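D-lactate dehydrogenase (Fermentative) (PDB 6ABJ) probably catalyses the NADH-dependent interconversion of pyruvate and D-lactate as a tetrameric member of the D-isomer specific 2-hydroxyacid dehydrogenase family. Local coordinates at residues A48-Q51 / A52-V56; L90-G94 / Y95-D99; Q290-D294 / D295-R299. All coordinates share one frame; numbering follows the deposited sequence.

Contact 1 (A48-Q51 / A52-V56); sequences AHLQ and ADTAV
With chi1 at 57°, Thr54 holds OG1 between its own backbone N and carbonyl carbon and turns the hydroxyl in toward the preceding residues, His49 to Gln51. There OG1 does two jobs. It donates to His49 O at 2.7 Å, meeting a lone pair in the carbonyl plane, and it accepts from Gln51 N at 2.9 Å through a rather bent bond (136°). One hydroxyl therefore ties together two backbone groups on either side of Leu50, while the methyl CG2 stays near His49 O.

Gln51 starts off in the same steric niche (chi1 46°) and then runs extended, side by side with Asp53. OD1 of Asp53, which offers its syn lone pair to Gln51 NE2, lies somewhat out of the Gln51 amide plane; the NE2 to OD1 distance of 2.5 Å is suspiciously short. Leu50 CD1 packs on Ala55, 3.9 Å from CA and 4.2 Å from CB, and helix 74-82 adds Val76 against Leu50.

On the backbone, Thr54 N bonds to Gln51 O at 3.0 Å, and Ala55 N reaches the same oxygen weakly. The torsions of Ala52 and Asp53 make Gln51 to Thr54 a type I beta turn, reinforced by a threonine hydroxyl, in the loop between parallel strands 42-45 and 63-66.

Contact 2 (L90-G94 / Y95-D99); sequences LRSAG and YNHVD. With ACT (acetate ion), chain D.
The ends of Leu90 and Val98 meet head-on, CD2 of Leu90 4.1 Å from CG2 of Val98. The other branch, CD1 of Leu90, runs into Tyr95 CB, 3.5 Å away, and the two side chains pass at a slant. Leu90 and His97 run antiparallel past one another, and Leu90 CD2 comes 3.9 Å from His97 NE2.

The imidazole is packed on two accounts. Val98 CG2 sits 4.0 Å above the centre of one face, and Gly94 O lies at the ring edge, in its plane, 3.4 Å from His97 CE1. The same oxygen accepts a hydrogen bond, in the carbonyl plane, from Ser92 OG, 2.7 Å away, the chi1 of 63° swinging that hydroxyl forward along the chain. Tyr95 CD2 lies close to Ala93 O, which accepts a hydrogen bond from His112 ND1.

A type I beta turn from Tyr95 to Val98 reverses the chain, and Asp99 then caps helix 100-105. Ser92 lies about 6 Å, side chain to side chain, from the NADH-binding Phe314, placing the loop beside the cofactor site, although this chain holds no NADH. Gly94 N donates to OXT of an acetate ion at 3.0 Å, and Tyr116 OH binds it too. Probably from the crystallisation liquor, the acetate may mimic the substrate carboxylate, which this loop binds in relatives.

Contact 3 (Q290-D294 / D295-R299); sequences QPLQD and DVLAR
Asp294 OD1 supplies the polar part of this contact by capping the first turn of helix 295-302. It accepts from Leu297 N at 3.1 Å, nearly straight at 163°, though the N-H comes from above the carboxylate plane; a second bond, from Val296 N, is weak. CG stands anti to the backbone N (chi1 -171°), which folds the carboxylate back over the helix start, and OD2 is held by Tyr276 OH. The side chain of Leu297 lies against this carboxylate, crossing Asp294 at about a right angle with its CB 3.8 Å from Asp294 CG. Asp294 O takes up the first main-chain helical bond, from Ala298 N at 3.0 Å. The N-terminal amides and the positive end of the helix dipole would probably stabilise the negative carboxylate.

The apolar part comes from Leu292, whose CD1 rests on Ala298 CB at 4.0 Å and more distantly on Leu297 CD2. Phe148 of the third subunit packs on Leu292 and Leu297.

Charges reach beyond the chain. Asp295 OD1 forms salt bridges with Arg299 and Lys264 of the second subunit, and Arg299 returns the bridge to Asp295 there.

The helix lies against helix 256-265 through Val296 and Arg299, on the way from strand 268-273 to strand 306-308, outermost within this chain.

How the contacts relate
Contacts 1, 2 and 3 follow one another along the chain. The first two lie in loops following strands of the five-stranded parallel sheet: contact 1 in the loop between strands 42-45 and 63-66, contact 2 in the one after strand 87-90. Their centres are 16 Å apart, with nearest atoms about 7 Å apart. Contact 3 starts helix 295-302 of the seven-stranded Rossmann-type NAD-binding domain, its centre 24 Å from that of contact 2 and 26 Å from that of contact 1. The roles divide accordingly: contact 2 lies nearest the cofactor site, contact 1 lies in a peripheral loop away from the annotated sites, and contact 3 joins subunits of the tetramer.

Contact 1 (A48-Q51 / A52-V56)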
ATOM      1  N   ALA B  48     -15.980 -23.108   6.332  1.00 45.89           N
ATOM      2  CA  ALA B  48     -15.027 -23.964   5.644  1.00 46.92           C
ATOM      3  C   ALA B  48     -15.465 -24.309   4.241  1.00 51.17           C
ATOM      4  O   ALA B  48     -16.638 -24.388   3.963  1.00 46.60           O
ATOM      5  CB  ALA B  48     -14.831 -25.239   6.440  1.00 50.55           C
ATOM      6  N   HIS B  49     -14.479 -24.510   3.369  1.00 52.91           N
ATOM      7  CA  HIS B  49     -14.689 -25.044   2.037  1.00 53.90           C
ATOM      8  C   HIS B  49     -15.252 -26.456   2.070  1.00 49.83           C
ATOM      9  O   HIS B  49     -14.865 -27.266   2.908  1.00 46.81           O
ATOM     10  CB  HIS B  49     -13.402 -25.096   1.221  1.00 57.44           C
ATOM     11  CG  HIS B  49     -12.733 -23.775   1.036  1.00 66.58           C
ATOM     12  ND1 HIS B  49     -13.426 -22.588   0.896  1.00 71.60           N
ATOM     13  CD2 HIS B  49     -11.415 -23.455   0.956  1.00 68.39           C
ATOM     14  CE1 HIS B  49     -12.563 -21.595   0.739  1.00 70.84           C
ATOM     15  NE2 HIS B  49     -11.340 -22.099   0.770  1.00 68.74           N
ATOM     16  N   LEU B  50     -16.103 -26.758   1.099  1.00 46.17           N
ATOM     17  CA  LEU B  50     -16.483 -28.129   0.857  1.00 46.80           C
ATOM     18  C   LEU B  50     -15.357 -28.883   0.134  1.00 46.59           C
ATOM     19  O   LEU B  50     -14.822 -28.430  -0.878  1.00 46.04           O
ATOM     20  CB  LEU B  50     -17.745 -28.174   0.000  1.00 46.32           C
ATOM     21  CG  LEU B  50     -18.196 -29.568  -0.409  1.00 47.01           C
ATOM     22  CD1 LEU B  50     -18.591 -30.394   0.807  1.00 47.51           C
ATOM     23  CD2 LEU B  50     -19.355 -29.440  -1.396  1.00 48.55           C
ATOM     24  N   GLN B  51     -15.018 -30.042   0.671  1.00 50.48           N
ATOM     25  CA  GLN B  51     -14.022 -30.933   0.083  1.00 50.55           C
ATOM     26  C   GLN B  51     -14.195 -32.302   0.793  1.00 54.54           C
ATOM     27  O   GLN B  51     -15.019 -32.445   1.754  1.00 48.92           O
ATOM     28  CB  GLN B  51     -12.631 -30.351   0.351  1.00 54.91           C
ATOM     29  CG  GLN B  51     -12.495 -29.895   1.803  1.00 54.54           C
ATOM     30  CD  GLN B  51     -11.186 -29.193   2.062  1.00 60.83           C
ATOM     31  OE1 GLN B  51     -10.700 -28.460   1.221  1.00 61.22           O
ATOM     32  NE2 GLN B  51     -10.602 -29.429   3.226  1.00 60.63           N
ATOM     33  N   ALA B  52     -13.426 -33.295   0.339  1.00 54.91           N
ATOM     34  CA  ALA B  52     -13.572 -34.668   0.843  1.00 60.39           C
ATOM     35  C   ALA B  52     -13.670 -34.733   2.385  1.00 58.46           C
ATOM     36  O   ALA B  52     -14.576 -35.368   2.940  1.00 57.98           O
ATOM     37  CB  ALA B  52     -12.445 -35.555   0.318  1.00 58.96           C
ATOM     38  N   ASP B  53     -12.802 -34.009   3.068  1.00 55.92           N
ATOM     39  CA  ASP B  53     -12.735 -34.110   4.526  1.00 61.08           C
ATOM     40  C   ASP B  53     -13.669 -33.168   5.333  1.00 57.39           C
ATOM     41  O   ASP B  53     -13.673 -33.226   6.559  1.00 55.64           O
ATOM     42  CB  ASP B  53     -11.284 -33.951   4.985  1.00 61.40           C
ATOM     43  CG  ASP B  53     -10.868 -32.478   5.186  1.00 68.19           C
ATOM     44  OD1 ASP B  53     -11.139 -31.641   4.298  1.00 68.06           O
ATOM     45  OD2 ASP B  53     -10.258 -32.163   6.239  1.00 65.17           O
ATOM     46  N   THR B  54     -14.425 -32.300   4.663  1.00 53.29           N
ATOM     47  CA  THR B  54     -15.464 -31.467   5.326  1.00 52.33           C
ATOM     48  C   THR B  54     -16.913 -31.865   4.906  1.00 51.95           C
ATOM     49  O   THR B  54     -17.908 -31.326   5.434  1.00 47.63           O
ATOM     50  CB  THR B  54     -15.286 -29.994   4.973  1.00 52.11           C
ATOM     51  OG1 THR B  54     -15.336 -29.821   3.540  1.00 55.62           O
ATOM     52  CG2 THR B  54     -13.942 -29.493   5.497  1.00 53.08           C
ATOM     53  N   ALA B  55     -17.022 -32.801   3.970  1.00 51.04           N
ATOM     54  CA  ALA B  55     -18.344 -33.243   3.481  1.00 51.36           C
ATOM     55  C   ALA B  55     -19.204 -33.803   4.628  1.00 54.24           C
ATOM     56  O   ALA B  55     -20.450 -33.668   4.643  1.00 47.52           O
ATOM     57  CB  ALA B  55     -18.172 -34.285   2.385  1.00 53.20           C
ATOM     58  N   VAL B  56     -18.510 -34.393   5.602  1.00 52.19           N
ATOM     59  CA  VAL B  56     -19.141 -34.982   6.762  1.00 55.70           C
ATOM     60  C   VAL B  56     -20.011 -33.965   7.518  1.00 57.09           C
ATOM     61  O   VAL B  56     -20.982 -34.341   8.169  1.00 61.02           O
ATOM     62  CB  VAL B  56     -18.079 -35.655   7.685  1.00 57.73           C
ATOM     63  CG1 VAL B  56     -17.071 -34.637   8.227  1.00 59.34           C
ATOM     64  CG2 VAL B  56     -18.766 -36.456   8.795  1.00 59.52           C
TER

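Contact 2 (L90-G94 / Y95-D99)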
ATOM      1  N   LEU B  90     -26.268 -24.222  -6.052  1.00 33.74           N
ATOM      2  CA  LEU B  90     -25.059 -23.355  -6.281  1.00 32.63           C
ATOM      3  C   LEU B  90     -25.541 -21.934  -6.218  1.00 31.79           C
ATOM      4  O   LEU B  90     -26.453 -21.519  -6.983  1.00 28.49           O
ATOM      5  CB  LEU B  90     -24.435 -23.593  -7.618  1.00 33.91           C
ATOM      6  CG  LEU B  90     -24.223 -25.026  -8.050  1.00 39.27           C
ATOM      7  CD1 LEU B  90     -23.765 -25.079  -9.479  1.00 42.59           C
ATOM      8  CD2 LEU B  90     -23.222 -25.683  -7.133  1.00 42.52           C
ATOM      9  N   ARG B  91     -24.971 -21.147  -5.302  1.00 33.14           N
ATOM     10  CA  ARG B  91     -25.280 -19.715  -5.233  1.00 32.08           C
ATOM     11  C   ARG B  91     -24.359 -18.955  -6.217  1.00 33.70           C
ATOM     12  O   ARG B  91     -23.736 -17.949  -5.867  1.00 38.24           O
ATOM     13  CB  ARG B  91     -25.150 -19.141  -3.815  1.00 33.05           C
ATOM     14  CG  ARG B  91     -23.831 -19.408  -3.104  1.00 36.07           C
ATOM     15  CD  ARG B  91     -23.853 -18.851  -1.685  1.00 34.79           C
ATOM     16  NE  ARG B  91     -22.536 -18.842  -1.043  1.00 36.97           N
ATOM     17  CZ  ARG B  91     -21.978 -19.885  -0.434  1.00 38.65           C
ATOM     18  NH1 ARG B  91     -22.610 -21.050  -0.379  1.00 36.43           N
ATOM     19  NH2 ARG B  91     -20.779 -19.761   0.121  1.00 37.94           N
ATOM     20  N   SER B  92     -24.291 -19.462  -7.446  1.00 35.81           N
ATOM     21  CA  SER B  92     -23.442 -18.949  -8.492  1.00 32.73           C
ATOM     22  C   SER B  92     -24.119 -19.248  -9.802  1.00 34.38           C
ATOM     23  O   SER B  92     -24.994 -20.143  -9.887  1.00 33.44           O
ATOM     24  CB  SER B  92     -22.077 -19.645  -8.458  1.00 34.29           C
ATOM     25  OG  SER B  92     -22.154 -21.051  -8.702  1.00 37.56           O
ATOM     26  N   ALA B  93     -23.667 -18.592 -10.858  1.00 33.81           N
ATOM     27  CA  ALA B  93     -24.031 -19.004 -12.190  1.00 33.55           C
ATOM     28  C   ALA B  93     -23.163 -20.154 -12.627  1.00 38.24           C
ATOM     29  O   ALA B  93     -23.662 -21.131 -13.217  1.00 34.31           O
ATOM     30  CB  ALA B  93     -23.944 -17.833 -13.161  1.00 36.52           C
ATOM     31  N   GLY B  94     -21.853 -20.064 -12.342  1.00 37.14           N
ATOM     32  CA  GLY B  94     -20.921 -21.049 -12.859  1.00 38.19           C
ATOM     33  C   GLY B  94     -20.971 -22.339 -12.063  1.00 39.01           C
ATOM     34  O   GLY B  94     -21.374 -22.349 -10.890  1.00 38.02           O
ATOM     35  N   TYR B  95     -20.557 -23.415 -12.712  1.00 40.79           N
ATOM     36  CA  TYR B  95     -20.607 -24.778 -12.121  1.00 45.59           C
ATOM     37  C   TYR B  95     -19.475 -25.699 -12.608  1.00 49.63           C
ATOM     38  O   TYR B  95     -19.642 -26.916 -12.588  1.00 45.01           O
ATOM     39  CB  TYR B  95     -21.953 -25.455 -12.396  1.00 40.19           C
ATOM     40  CG  TYR B  95     -22.400 -25.379 -13.796  1.00 38.76           C
ATOM     41  CD1 TYR B  95     -21.904 -26.263 -14.789  1.00 38.68           C
ATOM     42  CD2 TYR B  95     -23.339 -24.420 -14.170  1.00 38.53           C
ATOM     43  CE1 TYR B  95     -22.327 -26.156 -16.092  1.00 39.28           C
ATOM     44  CE2 TYR B  95     -23.767 -24.315 -15.479  1.00 39.25           C
ATOM     45  CZ  TYR B  95     -23.289 -25.202 -16.406  1.00 40.09           C
ATOM     46  OH  TYR B  95     -23.737 -25.066 -17.645  1.00 42.86           O
ATOM     47  N   ASN B  96     -18.304 -25.113 -12.938  1.00 49.95           N
ATOM     48  CA  ASN B  96     -17.164 -25.898 -13.442  1.00 53.36           C
ATOM     49  C   ASN B  96     -16.669 -26.903 -12.443  1.00 48.47           C
ATOM     50  O   ASN B  96     -16.212 -27.976 -12.812  1.00 53.03           O
ATOM     51  CB  ASN B  96     -15.976 -24.989 -13.766  1.00 60.24           C
ATOM     52  CG  ASN B  96     -16.187 -24.175 -15.020  1.00 65.35           C
ATOM     53  OD1 ASN B  96     -16.865 -24.603 -15.963  1.00 65.43           O
ATOM     54  ND2 ASN B  96     -15.575 -22.989 -15.051  1.00 72.51           N
ATOM     55  N   HIS B  97     -16.694 -26.490 -11.183  1.00 47.17           N
ATOM     56  CA  HIS B  97     -16.385 -27.318 -10.015  1.00 41.24           C
ATOM     57  C   HIS B  97     -17.292 -28.562  -9.760  1.00 40.67           C
ATOM     58  O   HIS B  97     -17.023 -29.349  -8.823  1.00 38.36           O
ATOM     59  CB  HIS B  97     -16.408 -26.443  -8.764  1.00 42.49           C
ATOM     60  CG  HIS B  97     -17.726 -25.715  -8.505  1.00 40.95           C
ATOM     61  ND1 HIS B  97     -18.428 -24.999  -9.463  1.00 38.79           N
ATOM     62  CD2 HIS B  97     -18.415 -25.548  -7.346  1.00 42.66           C
ATOM     63  CE1 HIS B  97     -19.466 -24.418  -8.898  1.00 38.54           C
ATOM     64  NE2 HIS B  97     -19.479 -24.727  -7.610  1.00 38.14           N
ATOM     65  N   VAL B  98     -18.362 -28.705 -10.528  1.00 40.82           N
ATOM     66  CA  VAL B  98     -19.309 -29.834 -10.320  1.00 40.23           C
ATOM     67  C   VAL B  98     -19.098 -30.929 -11.330  1.00 39.36           C
ATOM     68  O   VAL B  98     -19.178 -30.704 -12.531  1.00 39.13           O
ATOM     69  CB  VAL B  98     -20.793 -29.368 -10.429  1.00 42.58           C
ATOM     70  CG1 VAL B  98     -21.728 -30.500 -10.027  1.00 46.36           C
ATOM     71  CG2 VAL B  98     -21.051 -28.162  -9.532  1.00 42.91           C
ATOM     72  N   ASP B  99     -18.862 -32.147 -10.875  1.00 40.10           N
ATOM     73  CA  ASP B  99     -18.924 -33.297 -11.809  1.00 39.64           C
ATOM     74  C   ASP B  99     -20.406 -33.707 -12.054  1.00 40.88           C
ATOM     75  O   ASP B  99     -20.981 -34.399 -11.241  1.00 39.42           O
ATOM     76  CB  ASP B  99     -18.123 -34.476 -11.220  1.00 39.94           C
ATOM     77  CG  ASP B  99     -18.038 -35.668 -12.181  1.00 43.24           C
ATOM     78  OD1 ASP B  99     -18.722 -35.687 -13.263  1.00 42.43           O
ATOM     79  OD2 ASP B  99     -17.317 -36.624 -11.798  1.00 44.75           O
TER
HETATM   80  C   ACT D 401     -19.173 -17.753 -11.096  1.00 38.60           C
HETATM   81  O   ACT D 401     -18.379 -18.388 -11.823  1.00 36.61           O
HETATM   82  OXT ACT D 401     -20.383 -17.634 -11.383  1.00 52.01           O
HETATM   83  CH3 ACT D 401     -18.657 -17.115  -9.840  1.00 37.60           C

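Contact 3 (Q290-D294 / D295-R299)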
ATOM      1  N   GLN B 290       1.156 -16.582   1.134  1.00 37.80           N
ATOM      2  CA  GLN B 290       1.935 -17.533   0.374  1.00 45.89           C
ATOM      3  C   GLN B 290       2.282 -17.026  -1.038  1.00 39.79           C
ATOM      4  O   GLN B 290       1.523 -16.318  -1.645  1.00 38.98           O
ATOM      5  CB  GLN B 290       1.087 -18.814   0.200  1.00 50.86           C
ATOM      6  CG  GLN B 290       0.576 -19.418   1.506  1.00 58.85           C
ATOM      7  CD  GLN B 290       1.708 -19.896   2.413  1.00 63.90           C
ATOM      8  OE1 GLN B 290       1.652 -19.733   3.641  1.00 75.35           O
ATOM      9  NE2 GLN B 290       2.746 -20.484   1.820  1.00 66.03           N
ATOM     10  N   PRO B 291       3.430 -17.441  -1.576  1.00 42.22           N
ATOM     11  CA  PRO B 291       3.704 -17.133  -2.959  1.00 38.92           C
ATOM     12  C   PRO B 291       2.585 -17.504  -3.807  1.00 38.75           C
ATOM     13  O   PRO B 291       1.895 -18.492  -3.555  1.00 40.31           O
ATOM     14  CB  PRO B 291       4.936 -18.000  -3.279  1.00 40.09           C
ATOM     15  CG  PRO B 291       5.665 -18.040  -2.005  1.00 41.98           C
ATOM     16  CD  PRO B 291       4.581 -18.130  -0.944  1.00 42.60           C
ATOM     17  N   LEU B 292       2.370 -16.720  -4.854  1.00 35.15           N
ATOM     18  CA  LEU B 292       1.376 -17.022  -5.841  1.00 38.15           C
ATOM     19  C   LEU B 292       2.013 -17.934  -6.843  1.00 36.37           C
ATOM     20  O   LEU B 292       3.063 -17.601  -7.385  1.00 31.51           O
ATOM     21  CB  LEU B 292       0.928 -15.761  -6.594  1.00 40.74           C
ATOM     22  CG  LEU B 292      -0.405 -15.097  -6.482  1.00 45.92           C
ATOM     23  CD1 LEU B 292      -0.546 -14.174  -7.703  1.00 46.84           C
ATOM     24  CD2 LEU B 292      -1.596 -16.052  -6.398  1.00 48.39           C
ATOM     25  N   GLN B 293       1.344 -19.064  -7.136  1.00 36.72           N
ATOM     26  CA  GLN B 293       1.899 -20.070  -8.047  1.00 35.76           C
ATOM     27  C   GLN B 293       1.807 -19.657  -9.492  1.00 34.14           C
ATOM     28  O   GLN B 293       2.695 -19.928 -10.257  1.00 32.91           O
ATOM     29  CB  GLN B 293       1.216 -21.469  -7.830  1.00 38.78           C
ATOM     30  CG  GLN B 293       1.606 -22.118  -6.495  1.00 39.38           C
ATOM     31  CD  GLN B 293       3.097 -22.306  -6.348  1.00 38.91           C
ATOM     32  OE1 GLN B 293       3.775 -22.694  -7.270  1.00 40.12           O
ATOM     33  NE2 GLN B 293       3.625 -21.988  -5.184  1.00 41.89           N
ATOM     34  N   ASP B 294       0.734 -18.983  -9.856  1.00 34.52           N
ATOM     35  CA  ASP B 294       0.468 -18.627 -11.239  1.00 35.77           C
ATOM     36  C   ASP B 294       1.321 -17.480 -11.751  1.00 35.39           C
ATOM     37  O   ASP B 294       1.100 -16.329 -11.373  1.00 32.43           O
ATOM     38  CB  ASP B 294      -1.016 -18.250 -11.316  1.00 35.80           C
ATOM     39  CG  ASP B 294      -1.518 -18.067 -12.725  1.00 39.02           C
ATOM     40  OD1 ASP B 294      -0.718 -17.681 -13.602  1.00 45.15           O
ATOM     41  OD2 ASP B 294      -2.726 -18.297 -12.940  1.00 40.72           O
ATOM     42  N   ASP B 295       2.283 -17.792 -12.617  1.00 33.91           N
ATOM     43  CA  ASP B 295       3.207 -16.802 -13.133  1.00 36.40           C
ATOM     44  C   ASP B 295       2.522 -15.676 -13.917  1.00 34.17           C
ATOM     45  O   ASP B 295       2.897 -14.498 -13.824  1.00 34.40           O
ATOM     46  CB  ASP B 295       4.222 -17.468 -14.064  1.00 37.36           C
ATOM     47  CG  ASP B 295       5.207 -18.396 -13.337  1.00 39.98           C
ATOM     48  OD1 ASP B 295       5.340 -18.361 -12.100  1.00 36.80           O
ATOM     49  OD2 ASP B 295       5.872 -19.161 -14.048  1.00 38.09           O
ATOM     50  N   VAL B 296       1.504 -16.045 -14.682  1.00 36.22           N
ATOM     51  CA  VAL B 296       0.810 -15.115 -15.553  1.00 33.53           C
ATOM     52  C   VAL B 296       0.002 -14.089 -14.730  1.00 32.21           C
ATOM     53  O   VAL B 296       0.181 -12.911 -14.886  1.00 29.86           O
ATOM     54  CB  VAL B 296      -0.087 -15.859 -16.521  1.00 33.93           C
ATOM     55  CG1 VAL B 296      -0.967 -14.885 -17.287  1.00 33.62           C
ATOM     56  CG2 VAL B 296       0.790 -16.646 -17.480  1.00 36.39           C
ATOM     57  N   LEU B 297      -0.854 -14.569 -13.845  1.00 29.75           N
ATOM     58  CA  LEU B 297      -1.565 -13.700 -12.947  1.00 29.65           C
ATOM     59  C   LEU B 297      -0.613 -12.855 -12.121  1.00 29.21           C
ATOM     60  O   LEU B 297      -0.879 -11.696 -11.928  1.00 25.91           O
ATOM     61  CB  LEU B 297      -2.464 -14.494 -11.982  1.00 31.38           C
ATOM     62  CG  LEU B 297      -3.339 -13.684 -11.054  1.00 32.74           C
ATOM     63  CD1 LEU B 297      -4.278 -12.806 -11.843  1.00 35.06           C
ATOM     64  CD2 LEU B 297      -4.166 -14.572 -10.138  1.00 36.71           C
ATOM     65  N   ALA B 298       0.466 -13.441 -11.598  1.00 26.91           N
ATOM     66  CA  ALA B 298       1.397 -12.641 -10.772  1.00 26.83           C
ATOM     67  C   ALA B 298       1.955 -11.434 -11.596  1.00 26.88           C
ATOM     68  O   ALA B 298       2.121 -10.289 -11.072  1.00 25.39           O
ATOM     69  CB  ALA B 298       2.521 -13.476 -10.219  1.00 26.90           C
ATOM     70  N   ARG B 299       2.238 -11.687 -12.834  1.00 25.94           N
ATOM     71  CA  ARG B 299       2.827 -10.672 -13.700  1.00 28.60           C
ATOM     72  C   ARG B 299       1.772  -9.601 -14.021  1.00 29.32           C
ATOM     73  O   ARG B 299       2.070  -8.420 -13.964  1.00 27.42           O
ATOM     74  CB  ARG B 299       3.374 -11.275 -14.992  1.00 30.16           C
ATOM     75  CG  ARG B 299       4.071 -10.261 -15.907  1.00 30.59           C
ATOM     76  CD  ARG B 299       5.300  -9.739 -15.248  1.00 30.17           C
ATOM     77  NE  ARG B 299       6.310  -9.262 -16.197  1.00 30.46           N
ATOM     78  CZ  ARG B 299       6.773  -8.014 -16.315  1.00 31.59           C
ATOM     79  NH1 ARG B 299       6.292  -7.012 -15.597  1.00 31.05           N
ATOM     80  NH2 ARG B 299       7.707  -7.753 -17.200  1.00 31.82           N
TER